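Local coordinates for mandelate racemase/muconate lactonizing enzyme (Jannaschia sp., PDB 4J3Z), which probably catalyses a metal-dependent reaction that begins by removing a proton beside a substrate carboxylate, as its relatives in the enolase superfamily do, at residues P231-E235 / R278-P282; Q306-Y312 / L331-I337. One frame throughout, in Å; residues are numbered along the deposited sequence.

Contact 1. Residues P231-E235 / R278-P282; sequences PLWYE and RILQP
The indole of Trp233 meets two residues in two ways: the amide end of Gln281 stands over one face, displaced toward the rim on the six-membered ring, while Ile279 lies at the edge, near the ring plane. The amide is not stacked flat. Its plane is turned 82° from the indole, and the two side chains reach toward each other from opposite directions. At the edge the delta methyl does most of the touching, with Ile279 CD1 3.5 Å from Trp233 CE3; the branch methyl follows, Ile279 CG2 being 3.8 Å from the same Trp233 CE3. With its CG set between the backbone N and the carbonyl carbon (chi1 74°), Trp233 offers this edge to the isoleucine. Leu232 prolongs the apolar patch, its CD2 4.0 Å from Ile279 CD1, the two chains crossing at about a right angle.

Farther along strand 233-235, the extended chain of Glu235 runs up to the same glutamine, with the carboxylate again nearly perpendicular to the amide. A weak bond within the strand, Trp233 NE1 to Glu235 OE1 at 3.3 Å, bends to 132° at the hydrogen. Tyr129 meets the indole at a steep angle, and Lys166 makes a long, weak ion pair with Glu235.

Strands 233-235 and 279-280 are not neighbours: strand 257-259 runs between them, parallel to both. Trp233, Ile279 and Gln281 all touch its Ala258, a small side chain over which they meet inside the enolase-type barrel, although the nearest alpha carbons, Trp233 CA and Ile279 CA, stay 8.0 Å apart. The chemistry thus changes along the strands, from methyls against the indole edge to amide and carboxylate toward their C-terminal ends, the end at which barrels of this superfamily carry their active sites.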
loop_
_atom_site.group_PDB
_atom_site.type_symbol
_atom_site.label_atom_id
_atom_site.label_comp_id
_atom_site.label_asym_id
_atom_site.label_seq_id
_atom_site.Cartn_x
_atom_site.Cartn_y
_atom_site.Cartn_z
ATOM N N PRO D 231 -8.131 29.193 4.946
ATOM C CA PRO D 231 -9.483 28.947 4.390
ATOM C C PRO D 231 -10.107 27.663 4.937
ATOM O O PRO D 231 -9.409 26.642 5.051
ATOM C CB PRO D 231 -9.226 28.786 2.892
ATOM C CG PRO D 231 -7.805 28.341 2.792
ATOM C CD PRO D 231 -7.065 28.952 3.956
ATOM N N LEU D 232 -11.401 27.712 5.270
ATOM C CA LEU D 232 -12.103 26.538 5.806
ATOM C C LEU D 232 -12.104 25.375 4.832
ATOM O O LEU D 232 -12.130 24.207 5.260
ATOM C CB LEU D 232 -13.545 26.865 6.205
ATOM C CG LEU D 232 -14.330 25.840 7.047
ATOM C CD1 LEU D 232 -15.437 26.498 7.843
ATOM C CD2 LEU D 232 -14.920 24.734 6.199
ATOM N N TRP D 233 -12.105 25.679 3.531
ATOM C CA TRP D 233 -12.006 24.629 2.529
ATOM C C TRP D 233 -11.462 25.064 1.170
ATOM O O TRP D 233 -11.471 26.247 0.820
ATOM C CB TRP D 233 -13.327 23.842 2.387
ATOM C CG TRP D 233 -14.493 24.515 1.677
ATOM C CD1 TRP D 233 -14.450 25.278 0.539
ATOM C CD2 TRP D 233 -15.882 24.403 2.028
ATOM N NE1 TRP D 233 -15.720 25.671 0.178
ATOM C CE2 TRP D 233 -16.618 25.149 1.075
ATOM C CE3 TRP D 233 -16.575 23.763 3.068
ATOM C CZ2 TRP D 233 -18.012 25.270 1.132
ATOM C CZ3 TRP D 233 -17.964 23.877 3.117
ATOM C CH2 TRP D 233 -18.663 24.637 2.153
ATOM N N TYR D 234 -10.973 24.079 0.429
ATOM C CA TYR D 234 -10.551 24.232 -0.944
ATOM C C TYR D 234 -11.478 23.343 -1.773
ATOM O O TYR D 234 -11.412 22.109 -1.697
ATOM C CB TYR D 234 -9.094 23.798 -1.083
ATOM C CG TYR D 234 -8.450 24.086 -2.413
ATOM C CD1 TYR D 234 -9.159 24.674 -3.454
ATOM C CD2 TYR D 234 -7.115 23.772 -2.628
ATOM C CE1 TYR D 234 -8.558 24.926 -4.678
ATOM C CE2 TYR D 234 -6.504 24.022 -3.847
ATOM C CZ TYR D 234 -7.232 24.598 -4.867
ATOM O OH TYR D 234 -6.624 24.855 -6.076
ATOM N N GLU D 235 -12.419 23.951 -2.461
ATOM C CA GLU D 235 -13.492 23.221 -3.088
ATOM C C GLU D 235 -13.236 23.016 -4.556
ATOM O O GLU D 235 -12.906 23.910 -5.231
ATOM C CB GLU D 235 -14.817 23.909 -2.793
ATOM C CG GLU D 235 -15.895 23.744 -3.822
ATOM C CD GLU D 235 -17.023 24.708 -3.670
ATOM O OE1 GLU D 235 -16.875 25.657 -2.933
ATOM O OE2 GLU D 235 -18.049 24.495 -4.306
ATOM N N ARG D 278 -12.673 15.616 2.544
ATOM C CA ARG D 278 -13.287 15.488 3.865
ATOM C C ARG D 278 -14.550 16.315 3.979
ATOM O O ARG D 278 -15.220 16.312 5.017
ATOM C CB ARG D 278 -12.286 15.820 4.982
ATOM C CG ARG D 278 -11.228 14.738 5.231
ATOM C CD ARG D 278 -11.851 13.438 5.744
ATOM N NE ARG D 278 -10.909 12.310 5.731
ATOM C CZ ARG D 278 -10.789 11.438 4.733
ATOM N NH1 ARG D 278 -11.560 11.550 3.658
ATOM N NH2 ARG D 278 -9.910 10.441 4.815
ATOM N N ILE D 279 -14.883 17.033 2.912
ATOM C CA ILE D 279 -16.148 17.759 2.860
ATOM C C ILE D 279 -16.822 17.457 1.546
ATOM O O ILE D 279 -16.282 17.771 0.489
ATOM C CB ILE D 279 -15.957 19.283 3.014
ATOM C CG1 ILE D 279 -15.069 19.596 4.221
ATOM C CG2 ILE D 279 -17.307 19.992 3.087
ATOM C CD1 ILE D 279 -15.063 21.053 4.625
ATOM N N LEU D 280 -17.994 16.826 1.619
ATOM C CA LEU D 280 -18.765 16.462 0.424
ATOM C C LEU D 280 -19.919 17.416 0.251
ATOM O O LEU D 280 -20.605 17.753 1.214
ATOM C CB LEU D 280 -19.310 15.032 0.519
ATOM C CG LEU D 280 -18.286 13.943 0.823
ATOM C CD1 LEU D 280 -18.994 12.606 0.912
ATOM C CD2 LEU D 280 -17.168 13.919 -0.216
ATOM N N GLN D 281 -20.139 17.828 -0.993
ATOM C CA GLN D 281 -21.154 18.816 -1.306
ATOM C C GLN D 281 -22.048 18.273 -2.401
ATOM O O GLN D 281 -21.882 18.606 -3.565
ATOM C CB GLN D 281 -20.504 20.129 -1.747
ATOM C CG GLN D 281 -19.255 20.503 -0.960
ATOM C CD GLN D 281 -18.459 21.588 -1.641
ATOM O OE1 GLN D 281 -18.132 21.490 -2.824
ATOM N NE2 GLN D 281 -18.143 22.634 -0.901
ATOM N N PRO D 282 -23.001 17.413 -2.043
ATOM C CA PRO D 282 -23.849 17.006 -3.136
ATOM C C PRO D 282 -24.776 18.140 -3.546
ATOM O O PRO D 282 -25.170 18.967 -2.711
ATOM C CB PRO D 282 -24.644 15.832 -2.549
ATOM C CG PRO D 282 -24.643 16.055 -1.087
ATOM C CD PRO D 282 -23.356 16.759 -0.769
#

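Contact 2. Residues Q306-Y312 / L331-I337; sequences QLAPHLY and LLMVEAI
Glu335 reaches across to Leu311 with its CG anti to the backbone N (chi1 -175°) and the rest of the chain extended. The Leu311 N-H points almost straight at Glu335 OE1; the 2.5 Å between Leu311 N and Glu335 OE1 is very short and its exact value doubtful. Glu335 OE1 also lies over one face of the His310 imidazole, 3.3 Å from His310 CD2, with carboxylate and ring planes 71° apart. Glu335 OE2 forms a salt bridge with Lys166. An alanine in place of Glu335 would probably leave the Leu311 amide without its acceptor and Lys166 without this carboxylate partner.

The backbone of Glu335 is held too: its N donates to Pro309 O at 3.2 Å, and a water bridges Pro309 O and Glu335 O by donating to both. Earlier, Leu332 N donates to Leu307 O (2.9 Å) beside a single bridge pairing Leu307 with Leu331. Helix 315-327 links the two segments, which run in nearly the same direction, a beta-alpha-beta crossover at the closing side of the enolase-type barrel; Trp318 of that helix packs on Leu311 and Val334.

Leu311 lays its CB 3.4 Å from Glu335 O, and its CD2 branch reaches Ile337 CG1 at 4.0 Å. The CD1 methyl of Ile337 stands 3.6 Å from Leu311 O and approaches the Tyr312 ring obliquely.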
loop_
_atom_site.group_PDB
_atom_site.type_symbol
_atom_site.label_atom_id
_atom_site.label_comp_id
_atom_site.label_asym_id
_atom_site.label_seq_id
_atom_site.Cartn_x
_atom_site.Cartn_y
_atom_site.Cartn_z
ATOM N N GLN D 306 -17.530 15.498 6.616
ATOM C CA GLN D 306 -18.719 16.327 6.869
ATOM C C GLN D 306 -19.521 16.599 5.588
ATOM O O GLN D 306 -18.996 16.465 4.473
ATOM C CB GLN D 306 -18.306 17.661 7.505
ATOM C CG GLN D 306 -17.775 17.551 8.925
ATOM C CD GLN D 306 -17.344 18.894 9.500
ATOM O OE1 GLN D 306 -16.490 19.578 8.942
ATOM N NE2 GLN D 306 -17.932 19.270 10.625
ATOM N N LEU D 307 -20.781 17.010 5.759
ATOM C CA LEU D 307 -21.682 17.302 4.636
ATOM C C LEU D 307 -22.002 18.786 4.472
ATOM O O LEU D 307 -22.340 19.474 5.447
ATOM C CB LEU D 307 -22.987 16.537 4.787
ATOM C CG LEU D 307 -23.959 16.670 3.615
ATOM C CD1 LEU D 307 -23.790 15.488 2.666
ATOM C CD2 LEU D 307 -25.391 16.779 4.123
ATOM N N ALA D 308 -21.918 19.266 3.230
ATOM C CA ALA D 308 -22.180 20.673 2.922
ATOM C C ALA D 308 -23.047 20.815 1.669
ATOM O O ALA D 308 -22.532 21.150 0.592
ATOM C CB ALA D 308 -20.864 21.426 2.752
ATOM N N PRO D 309 -24.369 20.585 1.803
ATOM C CA PRO D 309 -25.212 20.513 0.605
ATOM C C PRO D 309 -25.049 21.734 -0.289
ATOM O O PRO D 309 -25.198 22.875 0.171
ATOM C CB PRO D 309 -26.639 20.421 1.160
ATOM C CG PRO D 309 -26.494 19.998 2.574
ATOM C CD PRO D 309 -25.152 20.476 3.043
ATOM N N HIS D 310 -24.716 21.465 -1.551
ATOM C CA HIS D 310 -24.528 22.461 -2.598
ATOM C C HIS D 310 -25.833 23.159 -2.979
ATOM O O HIS D 310 -26.909 22.571 -2.865
ATOM C CB HIS D 310 -23.947 21.747 -3.820
ATOM C CG HIS D 310 -23.829 22.606 -5.039
ATOM N ND1 HIS D 310 -24.817 22.675 -5.997
ATOM C CD2 HIS D 310 -22.830 23.414 -5.464
ATOM C CE1 HIS D 310 -24.434 23.496 -6.958
ATOM N NE2 HIS D 310 -23.230 23.951 -6.662
ATOM N N LEU D 311 -25.739 24.418 -3.417
ATOM C CA LEU D 311 -26.885 25.123 -4.009
ATOM C C LEU D 311 -26.491 26.180 -5.038
ATOM O O LEU D 311 -26.021 27.276 -4.687
ATOM C CB LEU D 311 -27.808 25.738 -2.947
ATOM C CG LEU D 311 -29.028 26.472 -3.551
ATOM C CD1 LEU D 311 -30.048 25.505 -4.160
ATOM C CD2 LEU D 311 -29.687 27.403 -2.545
ATOM N N TYR D 312 -26.671 25.830 -6.308
ATOM C CA TYR D 312 -26.699 26.804 -7.385
ATOM C C TYR D 312 -27.937 26.542 -8.234
ATOM O O TYR D 312 -27.849 26.258 -9.430
ATOM C CB TYR D 312 -25.430 26.777 -8.226
ATOM C CG TYR D 312 -25.324 27.973 -9.151
ATOM C CD1 TYR D 312 -25.204 29.265 -8.638
ATOM C CD2 TYR D 312 -25.347 27.813 -10.539
ATOM C CE1 TYR D 312 -25.116 30.363 -9.477
ATOM C CE2 TYR D 312 -25.257 28.906 -11.387
ATOM C CZ TYR D 312 -25.143 30.177 -10.848
ATOM O OH TYR D 312 -25.052 31.267 -11.682
ATOM N N LEU D 331 -23.347 17.551 9.621
ATOM C CA LEU D 331 -23.569 18.735 8.798
ATOM C C LEU D 331 -22.626 19.875 9.178
ATOM O O LEU D 331 -22.545 20.257 10.343
ATOM C CB LEU D 331 -25.014 19.226 8.915
ATOM C CG LEU D 331 -25.319 20.380 7.952
ATOM C CD1 LEU D 331 -25.768 19.846 6.596
ATOM C CD2 LEU D 331 -26.360 21.304 8.547
ATOM N N LEU D 332 -21.913 20.410 8.192
ATOM C CA LEU D 332 -21.129 21.621 8.407
ATOM C C LEU D 332 -21.946 22.887 8.089
ATOM O O LEU D 332 -22.129 23.735 8.965
ATOM C CB LEU D 332 -19.824 21.573 7.620
ATOM C CG LEU D 332 -18.922 22.804 7.686
ATOM C CD1 LEU D 332 -18.339 23.026 9.074
ATOM C CD2 LEU D 332 -17.831 22.672 6.641
ATOM N N MET D 333 -22.439 23.008 6.854
ATOM C CA MET D 333 -23.267 24.159 6.451
ATOM C C MET D 333 -23.962 23.962 5.113
ATOM O O MET D 333 -23.434 23.296 4.220
ATOM C CB MET D 333 -22.444 25.459 6.404
ATOM C CG MET D 333 -21.215 25.410 5.501
ATOM S SD MET D 333 -20.114 26.826 5.679
ATOM C CE MET D 333 -19.052 26.276 7.009
ATOM N N VAL D 334 -25.154 24.546 4.990
ATOM C CA VAL D 334 -25.852 24.664 3.710
ATOM C C VAL D 334 -25.381 25.908 2.944
ATOM O O VAL D 334 -25.230 26.977 3.527
ATOM C CB VAL D 334 -27.388 24.761 3.888
ATOM C CG1 VAL D 334 -27.978 23.433 4.339
ATOM C CG2 VAL D 334 -27.763 25.878 4.858
ATOM N N GLU D 335 -25.132 25.744 1.644
ATOM C CA GLU D 335 -24.918 26.859 0.714
ATOM C C GLU D 335 -26.251 27.529 0.474
ATOM O O GLU D 335 -27.252 26.837 0.236
ATOM C CB GLU D 335 -24.384 26.334 -0.618
ATOM C CG GLU D 335 -24.009 27.393 -1.648
ATOM C CD GLU D 335 -23.278 26.802 -2.849
ATOM O OE1 GLU D 335 -23.651 25.696 -3.300
ATOM O OE2 GLU D 335 -22.321 27.435 -3.343
ATOM N N ALA D 336 -26.288 28.859 0.537
ATOM C CA ALA D 336 -27.562 29.570 0.341
ATOM C C ALA D 336 -27.514 30.608 -0.777
ATOM O O ALA D 336 -26.464 31.178 -1.045
ATOM C CB ALA D 336 -28.022 30.212 1.645
ATOM N N ILE D 337 -28.582 30.799 -1.494
ATOM C CA ILE D 337 -28.762 32.013 -2.267
ATOM C C ILE D 337 -30.087 32.711 -1.927
ATOM O O ILE D 337 -31.138 32.269 -2.298
ATOM C CB ILE D 337 -28.680 31.790 -3.767
ATOM C CG1 ILE D 337 -27.819 30.618 -4.102
ATOM C CG2 ILE D 337 -28.005 32.956 -4.381
ATOM C CD1 ILE D 337 -27.610 30.384 -5.560
HETATM O O HOH W 1 -27.525 24.136 0.345
#

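In the fold
Both contacts are buried in the same barrel, but they join its strands differently. Contact 1 is made by side chains across an intervening strand and has no clear hydrogen bond between its segments; contact 2 buries about three times the surface and joins successive segments through backbone bonds as well. Strands 279-280 and 306-307 are neighbours, with probable hydrogen bonds from Ala308 N to Leu280 O and from His310 N to Pro282 O. Leu232 also packs on Leu332. Toward the C-terminal ends, a single lysine, Lys166, ties the carboxylate ends of the two contacts together. At the other end, Met180 of a second subunit touches Ile279, Gln306 and Leu332.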